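Local coordinates for agmatinase (Burkholderia thailandensis, PDB 4DZ4), which probably hydrolyses agmatine to putrescine and urea with two manganese ions, as a member of the agmatinase branch of the arginase family, at residues R42-V47 against R123-S128; P70-A75 against I300-A305; W169-D172 against L177-G180; L215-V220 against G264-A269; A241-D246 against R276-V281. All coordinates share one frame; numbering follows the deposited sequence.

Contact 1. Residues R42-V47 against R123-S128; sequences RDLDGV and RTILQS. With EDO (1,2-ethanediol), chain Z.
Leu44 packs against the C-terminal end of helix 114-126 and the turn beyond it, and its CB comes within 3.6 Å of Ser128 CB. CG stands anti to the carbonyl carbon (chi1 -56°), and an extended chi2 of 178° carries CD1 on toward the helix. CD1 lies 3.9 Å from Ile125 CA and equally close to Ser128 CB. The Ile125 side chain is looser, its CG1 being 4.5 Å from Leu44 CD1, and it also packs on Val50 and Tyr101 of the sheet. Ser128 turns its hydroxyl back on the helix before it: OG donates to Ile125 O at 2.7 Å, almost in line with the carbonyl, and also bonds to the backbone N of Ala130. Ile125 O takes the Ser128 N-H as well, so two donors grip it. On the outer side the loop, which joins strands 39-40 and 49-54 of the parallel sheet of the arginase α/β fold, loosens into a type II turn, Leu44 to Val47. Arg42 N binds O2 of an ethanediol at 2.7 Å, and its side chain forms a salt bridge with Asp12 of a neighbouring subunit. Dispersion between aliphatic carbons thus holds loop to helix, while the hydrogen bonds of Ser128 stay within its own side.

Contact 2. Residues P70-A75 against I300-A305; sequences PSAVRA and ITAIAA
The methyl of Ala302 points into helix 69-76 and rests on its backbone, with CB 3.5 Å from Ala72 O. Ala72 CB stands beside it, 4.1 Å from Ala302 CB. One turn further along, Ala305 CB meets the CG2 branch of Val73 at 3.9 Å; a chi1 of 176° sends CG1 away from the backbone N and leaves CG2 beside it, where it faces the other helix. Contact on the 300-305 side is made wholly by alanine methyls, and the segment axes approach to 8.1 Å. At the closest point the CA atoms of Val73 and Ala302 are only 4.8 Å apart. This is close packing of two steeply crossed helices of the arginase α/β fold, their segment axes at -76°, and it joins a helix early in the sequence to the long C-terminal helix 300-323. In the next shell Ala76 continues the packing against Ala302 and Ile303, Pro293 covers Ala72, and Val291 touches Ala305. Further out, Arg74 leaves the opposite side of its helix to form salt bridges with Asp100 and Asp103. The start of helix 300-323 is held by Asp296, whose carboxylate accepts from Ala302 N and is hydrogen-bonded to Thr301 OG1.

Contact 3. Residues W169-D172 against L177-G180; sequences WADD and LNHG
Trp169 presents the edge of its indole to Gly180: the carbonyl oxygen Gly180 O lies in the ring plane, 3.2 Å from CE3. The polar oxygen therefore meets the positively polarised C-H rim and avoids the pi face. A chi1 of -70° sets CG anti to the carbonyl carbon, and chi2 of -75° turns the CE3 edge to the glycine, while NE1 is hydrogen-bonded to Trp205 O. Asp171 and Asn178 face each other with both side chains extended; the nearest approach is Asp171 OD2 to Asn178 CB at 4.2 Å, and Asp171 OD2 and Asn178 ND2 are 4.4 Å apart, too far for a direct bond. A water spans them, donating to Asp171 OD2 at 2.8 Å and accepting from Asn178 ND2 at 2.9 Å. The other end of the amide closes an Asx turn: Asn178 OD1 accepts from Gly180 N at 2.8 Å, the donor tilted 24° from the carbonyl plane. Both ends are thus used, which fixes its rotation. Asp171 OD2 is further held by Ser176 and Thr181. This loop beside the two-manganese site of the arginase fold follows strand 158-162, holds the ligands His165 and Asp167 just before Trp169, and leads into helix 182-188.

Contact 4. Residues L215-V220 against G264-A269; sequences LDAAWV and GGLSSA
Three buried side chains, Ala217, Val220 and Leu266, make up the apolar part of this contact. Leu266 CD1 touches both of the others, 4.2 Å from Val220 CG1 and 4.4 Å from Ala217 CB. The leucine and valine side chains cross at about a right angle, CG1 of the valine lying equally near CG and CD1 of the leucine. Val220 CG1 does this touching because it stands opposite the backbone N (chi1 175°) and projects from the helix. Val200 of strand 198-202 and Thr228 of helix 225-236 also touch Val220.

Methyl-to-carbonyl contact is the second kind: Ala217 CB approaches Gly264 O at 3.4 Å. The contact joins two places where loop or strand gives way to helix in the α/β fold: the edge strand 213-216 passing into helix 217-223, and the loop that leads into helix 268-276.

Polar bonds serve to shape each side. Asp216 is the N-cap of helix 217-223, its OD1 accepting from Trp219 N at 2.8 Å, while OD2 is taken by Tyr86 OH of a neighbouring subunit. On the other side Asp251 OD1 accepts from both Gly264 N and Gly265 N, and Leu266 pairs through its backbone with Cys249 and Asp251. Ser267 is the N-cap of helix 268-276.

A CH-pi contact lies within the first segment: Leu215 CD2 sits over the centre of the Trp219 indole, 3.9 Å above its plane.

Contact 5. Residues A241-D246 against R276-V281; sequences AYLTFD and RGLGGV. With MN (manganese (II) ion), chain P; MN (manganese (II) ion), chain Q.
Leu243 and Leu278 meet across a β-α-β crossover of the arginase fold, in which strand 240-246 leads through helix 268-276 to the adjacent parallel strand 282-289. The 276-281 segment is the return loop, closed by a type I turn from Leu278 to Val281, with Val281 N bonded to Leu278 O. The two leucine side chains run obliquely to each other and touch through one methyl each, Leu243 CD1 lying 3.7 Å from Leu278 CD1. Two residues back on the strand, Ala241 CB approaches Val281 CG1 at the same 3.7 Å. Leu229 and Ile232 of helix 225-236 also cover Leu278, and Val236 covers Val281, so the loop is wedged between sheet and helix.

Beyond this apolar patch the strand ends at the metal site in Asp246. Its CB, with CG thrown anti to the backbone N (chi1 178°), still lies 4.0 Å from the manganese of chain P. The next atom, CG, is 3.1 Å from the manganese of chain Q. Of the two oxygens, OD1 stays 3.6 Å from that ion and is hydrogen-bonded close by in the chain. OD2, at the tip, bridges both metals; a water also bridges the two ions, as does Asp163. His139, His165, Asp167 and Asp248 complete the pair of sites, and Thr244 OG1, on the same strand, is hydrogen-bonded to His139 NE2 as a second-shell partner. The bridge is uneven: Asp246 OD2 stands 2.2 Å from the manganese of chain Q but 2.6 Å from that of chain P.

Overall arrangement
Contacts 2, 4 and 5 are buried and rest on small or branched aliphatic side chains; contact 1 is partly buried, and contact 3 lies at the surface, where an aromatic edge and a water do the joining. Contacts 4 and 5 are linked through helix 268-276: the loop into it belongs to contact 4, the return from it to contact 5. Their segments alternate along the chain, and both, like contact 3, are nested in the long loop closed by contact 2. Contact 1, away from the metal site, lies about 36 Å from contact 4, centre to centre, across the middle of the chain. Manganese is bound directly in contact 5, whereas contact 3 neighbours further ligands.

Contact 1. Residues R42-V47 against R123-S128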
# COMPACT_ATOMS: atom_id res chain seq x y z
N ARG B 42 -3.67 -33.89 -11.93
CA ARG B 42 -5.10 -34.19 -12.14
C ARG B 42 -5.38 -35.71 -11.96
O ARG B 42 -6.53 -36.14 -12.09
CB ARG B 42 -5.55 -33.72 -13.53
CG ARG B 42 -5.37 -32.20 -13.82
CD ARG B 42 -6.55 -31.46 -13.24
NE ARG B 42 -6.53 -29.99 -13.35
CZ ARG B 42 -7.27 -29.32 -14.23
NH1 ARG B 42 -8.03 -29.98 -15.12
NH2 ARG B 42 -7.27 -28.00 -14.23
N ASP B 43 -4.34 -36.49 -11.64
CA ASP B 43 -4.47 -37.93 -11.37
C ASP B 43 -4.93 -38.17 -9.94
O ASP B 43 -4.25 -37.80 -8.99
CB ASP B 43 -3.13 -38.64 -11.61
CG ASP B 43 -2.72 -38.60 -13.07
OD1 ASP B 43 -3.61 -38.55 -13.94
OD2 ASP B 43 -1.49 -38.60 -13.35
N LEU B 44 -6.08 -38.79 -9.79
CA LEU B 44 -6.72 -38.85 -8.48
C LEU B 44 -6.57 -40.21 -7.78
O LEU B 44 -7.01 -40.35 -6.65
CB LEU B 44 -8.19 -38.48 -8.61
CG LEU B 44 -8.52 -37.12 -9.25
CD1 LEU B 44 -10.02 -36.91 -9.36
CD2 LEU B 44 -7.90 -35.97 -8.48
N ASP B 45 -5.96 -41.19 -8.44
CA ASP B 45 -5.78 -42.51 -7.83
C ASP B 45 -4.93 -42.45 -6.56
O ASP B 45 -3.83 -41.87 -6.56
CB ASP B 45 -5.13 -43.49 -8.81
CG ASP B 45 -6.12 -44.06 -9.81
OD1 ASP B 45 -7.34 -43.78 -9.71
OD2 ASP B 45 -5.66 -44.82 -10.70
N GLY B 46 -5.45 -43.05 -5.50
CA GLY B 46 -4.74 -43.12 -4.22
C GLY B 46 -4.73 -41.80 -3.46
O GLY B 46 -3.95 -41.66 -2.52
N VAL B 47 -5.56 -40.84 -3.88
CA VAL B 47 -5.58 -39.51 -3.24
C VAL B 47 -6.65 -39.42 -2.16
O VAL B 47 -7.79 -39.81 -2.37
CB VAL B 47 -5.78 -38.38 -4.29
CG1 VAL B 47 -6.01 -37.02 -3.60
CG2 VAL B 47 -4.57 -38.31 -5.21
N ARG B 123 -18.19 -33.08 -9.12
CA ARG B 123 -18.59 -34.46 -9.49
C ARG B 123 -17.39 -35.30 -9.92
O ARG B 123 -17.25 -36.47 -9.50
CB ARG B 123 -19.68 -34.44 -10.57
CG ARG B 123 -20.32 -35.82 -10.84
CD ARG B 123 -20.87 -35.94 -12.27
NE ARG B 123 -19.78 -35.85 -13.24
CZ ARG B 123 -19.00 -36.87 -13.61
NH1 ARG B 123 -19.21 -38.09 -13.12
NH2 ARG B 123 -18.01 -36.67 -14.48
N THR B 124 -16.54 -34.73 -10.77
CA THR B 124 -15.37 -35.42 -11.24
C THR B 124 -14.45 -35.84 -10.08
O THR B 124 -13.98 -36.98 -10.00
CB THR B 124 -14.60 -34.56 -12.26
OG1 THR B 124 -15.40 -34.43 -13.42
CG2 THR B 124 -13.29 -35.23 -12.66
N ILE B 125 -14.19 -34.89 -9.18
CA ILE B 125 -13.27 -35.19 -8.07
C ILE B 125 -13.92 -36.21 -7.12
O ILE B 125 -13.27 -37.16 -6.68
CB ILE B 125 -12.86 -33.90 -7.34
CG1 ILE B 125 -12.00 -33.05 -8.29
CG2 ILE B 125 -12.13 -34.23 -6.03
CD1 ILE B 125 -11.96 -31.58 -7.89
N LEU B 126 -15.22 -36.05 -6.88
CA LEU B 126 -15.90 -36.93 -5.93
C LEU B 126 -16.00 -38.39 -6.41
O LEU B 126 -16.15 -39.29 -5.59
CB LEU B 126 -17.26 -36.37 -5.52
CG LEU B 126 -17.17 -35.07 -4.73
CD1 LEU B 126 -18.57 -34.51 -4.53
CD2 LEU B 126 -16.48 -35.30 -3.41
N GLN B 127 -15.87 -38.62 -7.72
CA GLN B 127 -15.88 -39.98 -8.27
C GLN B 127 -14.67 -40.77 -7.76
O GLN B 127 -14.71 -42.01 -7.69
CB GLN B 127 -15.98 -39.98 -9.81
N SER B 128 -13.62 -40.06 -7.33
CA SER B 128 -12.40 -40.70 -6.81
C SER B 128 -12.47 -41.11 -5.35
O SER B 128 -11.55 -41.77 -4.86
CB SER B 128 -11.18 -39.77 -6.97
OG SER B 128 -11.21 -38.74 -5.99
C1 EDO Z . -1.74 -34.06 -16.19
O1 EDO Z . -3.02 -34.43 -16.72
C2 EDO Z . -1.93 -33.66 -14.74
O2 EDO Z . -2.34 -34.86 -14.06

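Contact 2. Residues P70-A75 against I300-A305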
# COMPACT_ATOMS: atom_id res chain seq x y z
N PRO B 70 -7.61 -17.97 -4.76
CA PRO B 70 -6.89 -19.24 -4.68
C PRO B 70 -5.38 -19.07 -4.80
O PRO B 70 -4.63 -19.70 -4.05
CB PRO B 70 -7.46 -20.04 -5.86
CG PRO B 70 -8.87 -19.52 -5.97
CD PRO B 70 -8.72 -18.03 -5.74
N SER B 71 -4.94 -18.20 -5.72
CA SER B 71 -3.50 -17.97 -5.87
C SER B 71 -2.94 -17.35 -4.60
O SER B 71 -1.81 -17.63 -4.22
CB SER B 71 -3.20 -17.09 -7.11
OG SER B 71 -3.80 -15.82 -7.01
N ALA B 72 -3.72 -16.47 -3.96
CA ALA B 72 -3.24 -15.78 -2.76
C ALA B 72 -3.07 -16.78 -1.61
O ALA B 72 -2.09 -16.71 -0.86
CB ALA B 72 -4.20 -14.66 -2.35
N VAL B 73 -4.03 -17.68 -1.47
CA VAL B 73 -3.95 -18.67 -0.39
C VAL B 73 -2.78 -19.66 -0.64
O VAL B 73 -2.05 -19.99 0.29
CB VAL B 73 -5.29 -19.41 -0.22
CG1 VAL B 73 -5.16 -20.51 0.86
CG2 VAL B 73 -6.37 -18.40 0.20
N ARG B 74 -2.59 -20.09 -1.89
CA ARG B 74 -1.41 -20.89 -2.22
C ARG B 74 -0.10 -20.20 -1.83
O ARG B 74 0.75 -20.81 -1.16
CB ARG B 74 -1.39 -21.28 -3.70
CG ARG B 74 -2.47 -22.28 -4.04
CD ARG B 74 -2.43 -22.56 -5.53
NE ARG B 74 -3.39 -23.60 -5.94
CZ ARG B 74 -4.52 -23.42 -6.64
NH1 ARG B 74 -4.89 -22.23 -7.13
NH2 ARG B 74 -5.26 -24.49 -6.93
N ALA B 75 0.07 -18.94 -2.24
CA ALA B 75 1.28 -18.19 -1.91
C ALA B 75 1.46 -18.06 -0.39
O ALA B 75 2.59 -18.09 0.10
CB ALA B 75 1.28 -16.81 -2.57
N ILE B 300 -1.79 -11.03 5.29
CA ILE B 300 -2.26 -11.59 6.57
C ILE B 300 -3.60 -12.35 6.42
O ILE B 300 -3.85 -13.33 7.14
CB ILE B 300 -2.27 -10.57 7.73
CG1 ILE B 300 -3.44 -9.55 7.57
CG2 ILE B 300 -0.86 -9.94 7.91
CD1 ILE B 300 -3.63 -8.64 8.77
N THR B 301 -4.45 -11.89 5.50
CA THR B 301 -5.75 -12.56 5.30
C THR B 301 -5.56 -13.93 4.69
O THR B 301 -6.13 -14.94 5.17
CB THR B 301 -6.67 -11.76 4.38
OG1 THR B 301 -6.75 -10.40 4.86
CG2 THR B 301 -8.09 -12.38 4.35
N ALA B 302 -4.75 -13.96 3.64
CA ALA B 302 -4.43 -15.21 2.97
C ALA B 302 -3.70 -16.19 3.90
O ALA B 302 -3.94 -17.41 3.80
CB ALA B 302 -3.62 -14.94 1.70
N ILE B 303 -2.83 -15.66 4.78
CA ILE B 303 -2.12 -16.49 5.75
C ILE B 303 -3.14 -17.13 6.70
O ILE B 303 -3.10 -18.36 6.91
CB ILE B 303 -1.07 -15.65 6.52
CG1 ILE B 303 0.14 -15.36 5.60
CG2 ILE B 303 -0.61 -16.45 7.76
CD1 ILE B 303 1.05 -14.27 6.12
N ALA B 304 -4.08 -16.34 7.20
CA ALA B 304 -5.09 -16.92 8.09
C ALA B 304 -5.90 -18.01 7.35
O ALA B 304 -6.18 -19.07 7.93
CB ALA B 304 -5.98 -15.84 8.68
N ALA B 305 -6.30 -17.74 6.11
CA ALA B 305 -7.06 -18.71 5.29
C ALA B 305 -6.26 -20.00 5.09
O ALA B 305 -6.82 -21.11 5.20
CB ALA B 305 -7.38 -18.10 3.93

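Contact 3. Residues W169-D172 against L177-G180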
# COMPACT_ATOMS: atom_id res chain seq x y z
N TRP B 169 -30.46 -14.66 2.86
CA TRP B 169 -31.45 -13.65 2.48
C TRP B 169 -32.25 -14.17 1.31
O TRP B 169 -31.70 -14.81 0.41
CB TRP B 169 -30.75 -12.33 2.15
CG TRP B 169 -30.18 -11.70 3.40
CD1 TRP B 169 -30.88 -11.04 4.42
CD2 TRP B 169 -28.79 -11.70 3.84
NE1 TRP B 169 -30.02 -10.63 5.42
CE2 TRP B 169 -28.76 -11.00 5.13
CE3 TRP B 169 -27.60 -12.18 3.29
CZ2 TRP B 169 -27.57 -10.82 5.85
CZ3 TRP B 169 -26.40 -11.98 4.01
CH2 TRP B 169 -26.39 -11.30 5.25
N ALA B 170 -33.55 -13.90 1.32
CA ALA B 170 -34.46 -14.47 0.32
C ALA B 170 -34.14 -13.96 -1.09
O ALA B 170 -33.78 -12.78 -1.29
CB ALA B 170 -35.91 -14.20 0.69
N ASP B 171 -34.24 -14.85 -2.07
CA ASP B 171 -33.97 -14.49 -3.45
C ASP B 171 -34.96 -15.30 -4.29
O ASP B 171 -34.86 -16.51 -4.35
CB ASP B 171 -32.54 -14.89 -3.81
CG ASP B 171 -32.08 -14.32 -5.16
OD1 ASP B 171 -32.94 -14.01 -6.00
OD2 ASP B 171 -30.84 -14.21 -5.36
N ASP B 172 -35.88 -14.63 -4.96
CA ASP B 172 -36.91 -15.38 -5.69
C ASP B 172 -36.45 -15.78 -7.09
O ASP B 172 -37.26 -16.30 -7.87
CB ASP B 172 -38.23 -14.61 -5.72
N LEU B 177 -26.74 -15.07 -9.49
CA LEU B 177 -25.37 -15.38 -9.15
C LEU B 177 -25.07 -14.41 -8.03
O LEU B 177 -24.72 -13.27 -8.31
CB LEU B 177 -24.51 -15.09 -10.38
CG LEU B 177 -23.05 -15.52 -10.52
CD1 LEU B 177 -22.85 -16.94 -10.01
CD2 LEU B 177 -22.71 -15.47 -12.01
N ASN B 178 -25.36 -14.83 -6.80
CA ASN B 178 -25.30 -13.94 -5.63
C ASN B 178 -24.73 -14.69 -4.42
O ASN B 178 -25.32 -15.68 -3.94
CB ASN B 178 -26.71 -13.40 -5.31
CG ASN B 178 -26.70 -12.24 -4.31
OD1 ASN B 178 -25.90 -12.21 -3.37
ND2 ASN B 178 -27.62 -11.31 -4.51
N HIS B 179 -23.58 -14.21 -3.93
CA HIS B 179 -22.90 -14.85 -2.79
C HIS B 179 -23.61 -14.69 -1.46
O HIS B 179 -23.17 -15.24 -0.46
CB HIS B 179 -21.43 -14.37 -2.70
CG HIS B 179 -21.27 -12.93 -2.28
ND1 HIS B 179 -20.09 -12.46 -1.77
CD2 HIS B 179 -22.17 -11.87 -2.25
CE1 HIS B 179 -20.24 -11.14 -1.46
NE2 HIS B 179 -21.50 -10.78 -1.72
N GLY B 180 -24.72 -13.95 -1.45
CA GLY B 180 -25.45 -13.67 -0.23
C GLY B 180 -26.79 -14.37 -0.16
O GLY B 180 -27.53 -14.21 0.82
O HOH W 1 -29.65 -11.90 -6.52

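Contact 4. Residues L215-V220 against G264-A269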
# COMPACT_ATOMS: atom_id res chain seq x y z
N LEU B 215 -24.63 -18.76 16.17
CA LEU B 215 -23.76 -18.40 17.28
C LEU B 215 -23.09 -17.11 16.80
O LEU B 215 -22.12 -17.16 16.05
CB LEU B 215 -22.75 -19.50 17.59
CG LEU B 215 -23.30 -20.92 17.84
CD1 LEU B 215 -22.19 -21.93 18.11
CD2 LEU B 215 -24.30 -20.87 19.01
N ASP B 216 -23.65 -15.96 17.20
CA ASP B 216 -23.16 -14.71 16.62
C ASP B 216 -21.78 -14.34 17.16
O ASP B 216 -21.28 -14.96 18.11
CB ASP B 216 -24.22 -13.58 16.67
CG ASP B 216 -24.52 -13.05 18.07
OD1 ASP B 216 -23.84 -13.39 19.07
OD2 ASP B 216 -25.50 -12.26 18.16
N ALA B 217 -21.11 -13.38 16.51
CA ALA B 217 -19.80 -12.95 16.98
C ALA B 217 -19.80 -12.63 18.49
O ALA B 217 -18.92 -13.08 19.21
CB ALA B 217 -19.30 -11.75 16.16
N ALA B 218 -20.80 -11.88 18.96
CA ALA B 218 -20.86 -11.53 20.39
C ALA B 218 -20.92 -12.79 21.26
O ALA B 218 -20.31 -12.85 22.33
CB ALA B 218 -22.06 -10.65 20.70
N TRP B 219 -21.64 -13.79 20.77
CA TRP B 219 -21.81 -15.03 21.53
C TRP B 219 -20.48 -15.74 21.66
O TRP B 219 -20.12 -16.23 22.74
CB TRP B 219 -22.88 -15.90 20.85
CG TRP B 219 -23.31 -17.08 21.69
CD1 TRP B 219 -24.47 -17.20 22.47
CD2 TRP B 219 -22.63 -18.38 21.82
NE1 TRP B 219 -24.53 -18.45 23.06
CE2 TRP B 219 -23.45 -19.19 22.73
CE3 TRP B 219 -21.44 -18.92 21.32
CZ2 TRP B 219 -23.09 -20.50 23.07
CZ3 TRP B 219 -21.10 -20.22 21.68
CH2 TRP B 219 -21.89 -20.98 22.55
N VAL B 220 -19.72 -15.77 20.57
CA VAL B 220 -18.42 -16.42 20.57
C VAL B 220 -17.48 -15.68 21.51
O VAL B 220 -16.77 -16.31 22.28
CB VAL B 220 -17.82 -16.54 19.16
CG1 VAL B 220 -16.41 -17.11 19.20
CG2 VAL B 220 -18.73 -17.39 18.29
N GLY B 264 -16.10 -6.14 14.33
CA GLY B 264 -16.52 -6.89 15.54
C GLY B 264 -16.36 -8.41 15.44
O GLY B 264 -17.06 -9.16 16.13
N GLY B 265 -15.49 -8.89 14.56
CA GLY B 265 -15.42 -10.33 14.28
C GLY B 265 -14.45 -11.10 15.18
O GLY B 265 -13.99 -10.60 16.22
N LEU B 266 -14.17 -12.32 14.77
CA LEU B 266 -13.29 -13.23 15.49
C LEU B 266 -11.82 -12.96 15.23
O LEU B 266 -11.44 -12.47 14.18
CB LEU B 266 -13.60 -14.67 15.07
CG LEU B 266 -14.74 -15.41 15.80
CD1 LEU B 266 -16.06 -14.71 15.83
CD2 LEU B 266 -14.92 -16.82 15.25
N SER B 267 -10.97 -13.30 16.21
CA SER B 267 -9.54 -13.36 15.95
C SER B 267 -9.18 -14.68 15.22
O SER B 267 -9.94 -15.64 15.28
CB SER B 267 -8.76 -13.28 17.27
OG SER B 267 -9.02 -14.41 18.10
N SER B 268 -8.02 -14.72 14.56
CA SER B 268 -7.59 -16.01 13.99
C SER B 268 -7.36 -17.03 15.13
O SER B 268 -7.60 -18.23 14.92
CB SER B 268 -6.36 -15.85 13.09
OG SER B 268 -5.33 -15.22 13.83
N ALA B 269 -6.90 -16.58 16.31
CA ALA B 269 -6.72 -17.48 17.44
C ALA B 269 -8.03 -18.18 17.80
O ALA B 269 -8.05 -19.43 18.01
CB ALA B 269 -6.17 -16.74 18.66

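Contact 5. Residues A241-D246 against R276-V281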
# COMPACT_ATOMS: atom_id res chain seq x y z
N ALA B 241 -21.12 -33.71 7.43
CA ALA B 241 -21.04 -32.26 7.59
C ALA B 241 -20.08 -31.66 6.60
O ALA B 241 -19.01 -32.20 6.38
CB ALA B 241 -20.59 -31.93 9.00
N TYR B 242 -20.46 -30.52 6.04
CA TYR B 242 -19.60 -29.76 5.13
C TYR B 242 -19.25 -28.46 5.86
O TYR B 242 -20.14 -27.79 6.37
CB TYR B 242 -20.36 -29.45 3.84
CG TYR B 242 -19.52 -28.77 2.76
CD1 TYR B 242 -19.31 -27.38 2.77
CD2 TYR B 242 -18.93 -29.52 1.74
CE1 TYR B 242 -18.55 -26.76 1.79
CE2 TYR B 242 -18.18 -28.91 0.74
CZ TYR B 242 -17.99 -27.53 0.77
OH TYR B 242 -17.24 -26.91 -0.21
N LEU B 243 -17.97 -28.10 5.90
CA LEU B 243 -17.56 -26.90 6.63
C LEU B 243 -17.19 -25.83 5.62
O LEU B 243 -16.33 -26.07 4.77
CB LEU B 243 -16.35 -27.23 7.51
CG LEU B 243 -15.87 -26.15 8.49
CD1 LEU B 243 -15.27 -26.77 9.75
CD2 LEU B 243 -14.85 -25.23 7.81
N THR B 244 -17.81 -24.66 5.72
CA THR B 244 -17.54 -23.58 4.77
C THR B 244 -17.05 -22.39 5.58
O THR B 244 -17.74 -21.93 6.49
CB THR B 244 -18.76 -23.27 3.86
OG1 THR B 244 -18.46 -22.17 2.99
CG2 THR B 244 -20.04 -22.94 4.67
N PHE B 245 -15.84 -21.95 5.29
CA PHE B 245 -15.23 -20.87 6.06
C PHE B 245 -15.06 -19.62 5.21
O PHE B 245 -14.17 -19.57 4.35
CB PHE B 245 -13.87 -21.31 6.64
CG PHE B 245 -13.41 -20.46 7.79
CD1 PHE B 245 -13.00 -19.14 7.57
CD2 PHE B 245 -13.41 -20.97 9.11
CE1 PHE B 245 -12.60 -18.32 8.62
CE2 PHE B 245 -12.98 -20.16 10.16
CZ PHE B 245 -12.57 -18.83 9.92
N ASP B 246 -15.89 -18.62 5.47
CA ASP B 246 -15.77 -17.31 4.80
C ASP B 246 -14.79 -16.52 5.67
O ASP B 246 -15.04 -16.31 6.84
CB ASP B 246 -17.16 -16.67 4.70
CG ASP B 246 -17.16 -15.23 4.07
OD1 ASP B 246 -16.09 -14.60 3.99
OD2 ASP B 246 -18.25 -14.76 3.68
N ARG B 276 -9.57 -26.50 15.02
CA ARG B 276 -8.69 -27.56 15.48
C ARG B 276 -9.37 -28.58 16.38
O ARG B 276 -8.88 -29.71 16.51
CB ARG B 276 -7.47 -26.98 16.19
CG ARG B 276 -6.49 -26.31 15.22
CD ARG B 276 -5.43 -25.57 16.01
NE ARG B 276 -4.62 -24.70 15.15
CZ ARG B 276 -3.79 -23.77 15.64
NH1 ARG B 276 -3.68 -23.62 16.96
NH2 ARG B 276 -3.07 -23.01 14.82
N GLY B 277 -10.48 -28.20 17.00
CA GLY B 277 -11.16 -29.08 17.94
C GLY B 277 -12.26 -29.94 17.32
O GLY B 277 -12.97 -30.67 18.03
N LEU B 278 -12.42 -29.84 15.99
CA LEU B 278 -13.57 -30.46 15.31
C LEU B 278 -13.33 -31.91 14.85
O LEU B 278 -14.04 -32.40 13.98
CB LEU B 278 -14.01 -29.60 14.12
CG LEU B 278 -14.75 -28.34 14.55
CD1 LEU B 278 -15.03 -27.51 13.32
CD2 LEU B 278 -16.02 -28.63 15.31
N GLY B 279 -12.37 -32.57 15.47
CA GLY B 279 -12.04 -33.97 15.15
C GLY B 279 -13.14 -35.01 15.27
O GLY B 279 -13.06 -36.07 14.64
N GLY B 280 -14.17 -34.72 16.05
CA GLY B 280 -15.28 -35.66 16.21
C GLY B 280 -16.33 -35.53 15.12
O GLY B 280 -17.21 -36.37 15.00
N VAL B 281 -16.22 -34.51 14.29
CA VAL B 281 -17.23 -34.23 13.26
C VAL B 281 -16.99 -35.11 12.03
O VAL B 281 -15.85 -35.31 11.64
CB VAL B 281 -17.19 -32.75 12.86
CG1 VAL B 281 -18.01 -32.47 11.59
CG2 VAL B 281 -17.66 -31.88 14.03
MN MN P . -20.55 -15.66 2.93
MN MN Q . -19.38 -13.12 4.53
O HOH W 2 -20.82 -13.74 3.18